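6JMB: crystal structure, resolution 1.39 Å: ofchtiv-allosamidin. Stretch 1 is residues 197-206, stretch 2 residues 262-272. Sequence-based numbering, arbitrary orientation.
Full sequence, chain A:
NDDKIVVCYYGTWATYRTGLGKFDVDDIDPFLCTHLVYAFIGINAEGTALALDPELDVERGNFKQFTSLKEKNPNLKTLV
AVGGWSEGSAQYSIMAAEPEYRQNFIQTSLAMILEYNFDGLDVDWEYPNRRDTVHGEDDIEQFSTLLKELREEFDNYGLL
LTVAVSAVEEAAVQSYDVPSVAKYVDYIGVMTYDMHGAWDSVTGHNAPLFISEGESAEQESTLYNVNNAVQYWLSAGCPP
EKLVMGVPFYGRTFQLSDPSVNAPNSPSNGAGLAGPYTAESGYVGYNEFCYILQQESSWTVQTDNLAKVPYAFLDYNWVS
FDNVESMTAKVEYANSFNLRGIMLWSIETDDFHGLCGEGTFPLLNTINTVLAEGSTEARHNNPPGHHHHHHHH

Stretch 1 (197-206) GAWDSVTGHN
Stretch 2 262-272: NAPNSPSNGAG

The most unusual feature of this contact is the load carried by one threonine. Thr-203 binds the turn of the second stretch through its amide, its carbonyl and its hydroxyl, although the two backbones share no more than a single beta bridge. That bridge joins Val-202 to Pro-267, with CA atoms 4.2 Å apart. The chains run antiparallel through the contact: Thr-203 lies nearest Asn-265 (CA to CA 4.7 Å), Val-202 nearest Pro-267, and Ala-198 nearest Ala-271 (CA to CA 4.8 Å).

Two backbone hydrogen bonds flank the bridge. Thr-203 N donates to Ser-266 O at 2.8 Å and 162°, and Ser-268 N donates to Ser-201 O at 3.0 Å and 168°. Proline has no amide hydrogen to offer, but this register asks none of Pro-267, since the bonding groups belong to its neighbours. Val-202, extended at phi/psi -138/160, also brings its CA to 3.1 Å from Ser-266 O in a CA-H...O contact.

Beyond the bridge, residues Ala-263 to Ser-266 form a type II turn, with Pro-264 at -55/150 and Asn-265 at 66/32. The turn presents Asn-265 N to Thr-203 O, giving a 2.8 Å hydrogen bond bent to 135°. Thr-203 itself has phi/psi -63/152 and chi1 in p (59°), which places OG1 in the mouth of the turn, where it donates to Ala-263 O at 3.0 Å. Ala-263 O also accepts from Ser-266 OG at 2.6 Å (chi1 m, -59°) and, weakly, from Ser-266 N at 3.4 Å. One acceptor thus gathers the turn's own closure and the threonine hydroxyl.

Van der Waals contacts border this polar centre. The CG of Pro-264, whose ring is C-gamma exo, lies obliquely against the His-205 imidazole, 3.6 Å from its NE2; His-205 has chi1 m (-59°) and chi2 -58°. Val-202, with chi1 m (-63°), sets CG2 3.4 Å from Asn-265 OD1 and CG1 3.9 Å from Pro-267 N. Asn-265 adopts chi1 m (-76°) and chi2 -72°.

At the other end, Gly-197 to Asp-200 make a type I turn, with Ala-198 at -64/-10 and Trp-199 at -73/-16. Asp-200 N donates to Gly-197 O at 2.9 Å, and Gly-197 N donates to Asp-200 OD2 at 3.3 Å. The CA-to-CB bond of Trp-199 points away from the second stretch, and its side chain (chi1 p, 52°; chi2 86°) makes no contact there, whereas the CA-to-CB bond of Ala-198 points toward it and packs Ala-198 CB 3.7 Å from Ala-271 CB. The second chain turns a corner at Gly-270, whose phi/psi of 144/-162 would jam a CB against the preceding carbonyl.

Between this apolar pair and the bridge, a water spans the gap. Water 1 donates to Ala-198 O and Asp-200 O, each at 2.8 Å, and accepts from Ser-268 OG at 2.6 Å. The CA-to-CB bond of Ser-268, at -123/153, points toward the first stretch, with chi1 t (168°). Together the two stretches bury 518 Å², summed over both sides.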

# COMPACT_ATOMS: atom_id res chain seq x y z
N GLY A 197 1.42 2.95 14.43
CA GLY A 197 0.20 2.18 14.58
C GLY A 197 0.08 1.68 15.99
O GLY A 197 0.91 1.98 16.85
N ALA A 198 -0.96 0.88 16.22
CA ALA A 198 -1.30 0.44 17.57
C ALA A 198 -0.23 -0.43 18.23
O ALA A 198 -0.34 -0.69 19.44
CB ALA A 198 -2.64 -0.27 17.55
N TRP A 199 0.77 -0.88 17.48
CA TRP A 199 1.92 -1.59 18.05
C TRP A 199 2.85 -0.65 18.81
O TRP A 199 3.71 -1.13 19.57
CB TRP A 199 2.70 -2.29 16.93
CG TRP A 199 3.07 -1.36 15.80
CD1 TRP A 199 4.16 -0.55 15.73
CD2 TRP A 199 2.32 -1.13 14.59
NE1 TRP A 199 4.15 0.17 14.55
CE2 TRP A 199 3.03 -0.18 13.84
CE3 TRP A 199 1.12 -1.64 14.09
CZ2 TRP A 199 2.58 0.27 12.59
CZ3 TRP A 199 0.68 -1.20 12.85
CH2 TRP A 199 1.41 -0.25 12.12
N ASP A 200 2.74 0.66 18.61
CA ASP A 200 3.61 1.62 19.26
C ASP A 200 3.13 1.89 20.69
O ASP A 200 1.99 1.59 21.07
CB ASP A 200 3.63 2.95 18.50
CG ASP A 200 4.42 2.87 17.21
OD1 ASP A 200 5.41 2.10 17.14
OD2 ASP A 200 4.07 3.60 16.25
N SER A 201 4.02 2.49 21.48
CA SER A 201 3.69 2.81 22.87
C SER A 201 2.93 4.12 23.01
O SER A 201 2.41 4.41 24.09
CB SER A 201 4.97 2.88 23.71
OG SER A 201 5.79 3.94 23.27
N VAL A 202 2.87 4.92 21.94
CA VAL A 202 2.20 6.21 21.93
C VAL A 202 1.43 6.32 20.62
O VAL A 202 1.72 5.62 19.65
CB VAL A 202 3.20 7.38 22.04
CG1 VAL A 202 3.96 7.33 23.38
CG2 VAL A 202 4.20 7.35 20.89
N THR A 203 0.44 7.21 20.61
CA THR A 203 -0.26 7.51 19.37
C THR A 203 0.70 8.13 18.36
O THR A 203 1.69 8.76 18.71
CB THR A 203 -1.40 8.50 19.63
OG1 THR A 203 -0.87 9.71 20.19
CG2 THR A 203 -2.43 7.90 20.59
N GLY A 204 0.39 7.92 17.08
CA GLY A 204 1.22 8.47 16.02
C GLY A 204 0.47 8.36 14.72
O GLY A 204 -0.54 7.65 14.61
N HIS A 205 0.98 9.07 13.72
CA HIS A 205 0.28 9.14 12.45
C HIS A 205 0.64 7.97 11.55
O HIS A 205 1.79 7.51 11.51
CB HIS A 205 0.59 10.46 11.73
CG HIS A 205 0.20 11.67 12.52
ND1 HIS A 205 -1.09 11.90 12.95
CD2 HIS A 205 0.93 12.71 12.96
CE1 HIS A 205 -1.14 13.04 13.62
NE2 HIS A 205 0.08 13.55 13.64
N ASN A 206 -0.36 7.50 10.82
CA ASN A 206 -0.16 6.41 9.87
C ASN A 206 0.74 6.86 8.73
O ASN A 206 1.60 6.09 8.26
CB ASN A 206 -1.54 5.99 9.36
CG ASN A 206 -1.51 4.77 8.48
OD1 ASN A 206 -0.71 3.85 8.65
ND2 ASN A 206 -2.43 4.74 7.52
N ASN A 262 -4.26 13.70 24.55
CA ASN A 262 -4.80 13.20 23.30
C ASN A 262 -4.11 13.80 22.08
O ASN A 262 -4.65 13.73 20.96
CB ASN A 262 -6.31 13.43 23.25
CG ASN A 262 -6.69 14.84 23.68
OD1 ASN A 262 -6.04 15.81 23.28
ND2 ASN A 262 -7.73 14.96 24.49
N ALA A 263 -2.93 14.39 22.26
CA ALA A 263 -2.14 14.83 21.13
C ALA A 263 -1.51 13.62 20.46
O ALA A 263 -1.48 12.52 21.02
CB ALA A 263 -1.04 15.77 21.63
N PRO A 264 -0.98 13.78 19.24
CA PRO A 264 -0.06 12.77 18.71
C PRO A 264 1.07 12.57 19.71
O PRO A 264 1.42 13.49 20.46
CB PRO A 264 0.44 13.39 17.40
CG PRO A 264 -0.60 14.42 17.04
CD PRO A 264 -1.11 14.94 18.34
N ASN A 265 1.60 11.35 19.74
CA ASN A 265 2.68 10.97 20.65
C ASN A 265 2.26 10.99 22.12
O ASN A 265 3.08 11.26 23.01
CB ASN A 265 3.97 11.75 20.39
CG ASN A 265 4.68 11.24 19.17
OD1 ASN A 265 5.24 10.15 19.19
ND2 ASN A 265 4.61 12.00 18.08
N SER A 266 1.00 10.68 22.38
CA SER A 266 0.49 10.48 23.73
C SER A 266 0.45 8.99 24.04
O SER A 266 0.12 8.18 23.17
CB SER A 266 -0.93 11.02 23.84
OG SER A 266 -0.99 12.40 23.54
N PRO A 267 0.76 8.62 25.29
CA PRO A 267 0.72 7.21 25.68
C PRO A 267 -0.57 6.51 25.26
O PRO A 267 -1.68 7.03 25.41
CB PRO A 267 0.86 7.27 27.21
CG PRO A 267 1.70 8.49 27.43
CD PRO A 267 1.28 9.48 26.37
N SER A 268 -0.40 5.29 24.74
CA SER A 268 -1.48 4.44 24.29
C SER A 268 -1.42 3.11 25.03
O SER A 268 -0.35 2.68 25.48
CB SER A 268 -1.36 4.18 22.78
OG SER A 268 -2.23 3.14 22.36
N ASN A 269 -2.58 2.47 25.17
CA ASN A 269 -2.68 1.17 25.82
C ASN A 269 -2.85 0.02 24.82
O ASN A 269 -2.85 -1.14 25.24
CB ASN A 269 -3.84 1.17 26.83
CG ASN A 269 -3.81 -0.03 27.77
OD1 ASN A 269 -2.83 -0.23 28.49
ND2 ASN A 269 -4.87 -0.82 27.77
N GLY A 270 -2.98 0.32 23.54
CA GLY A 270 -3.12 -0.71 22.53
C GLY A 270 -4.06 -0.26 21.44
O GLY A 270 -4.34 0.92 21.28
N ALA A 271 -4.55 -1.25 20.69
CA ALA A 271 -5.39 -0.98 19.53
C ALA A 271 -6.75 -0.44 19.96
O ALA A 271 -7.27 -0.76 21.04
CB ALA A 271 -5.56 -2.25 18.70
N GLY A 272 -7.32 0.39 19.10
CA GLY A 272 -8.58 1.05 19.34
C GLY A 272 -9.73 0.42 18.57
O GLY A 272 -9.80 -0.80 18.39
O HOH W 1 -0.76 1.29 21.31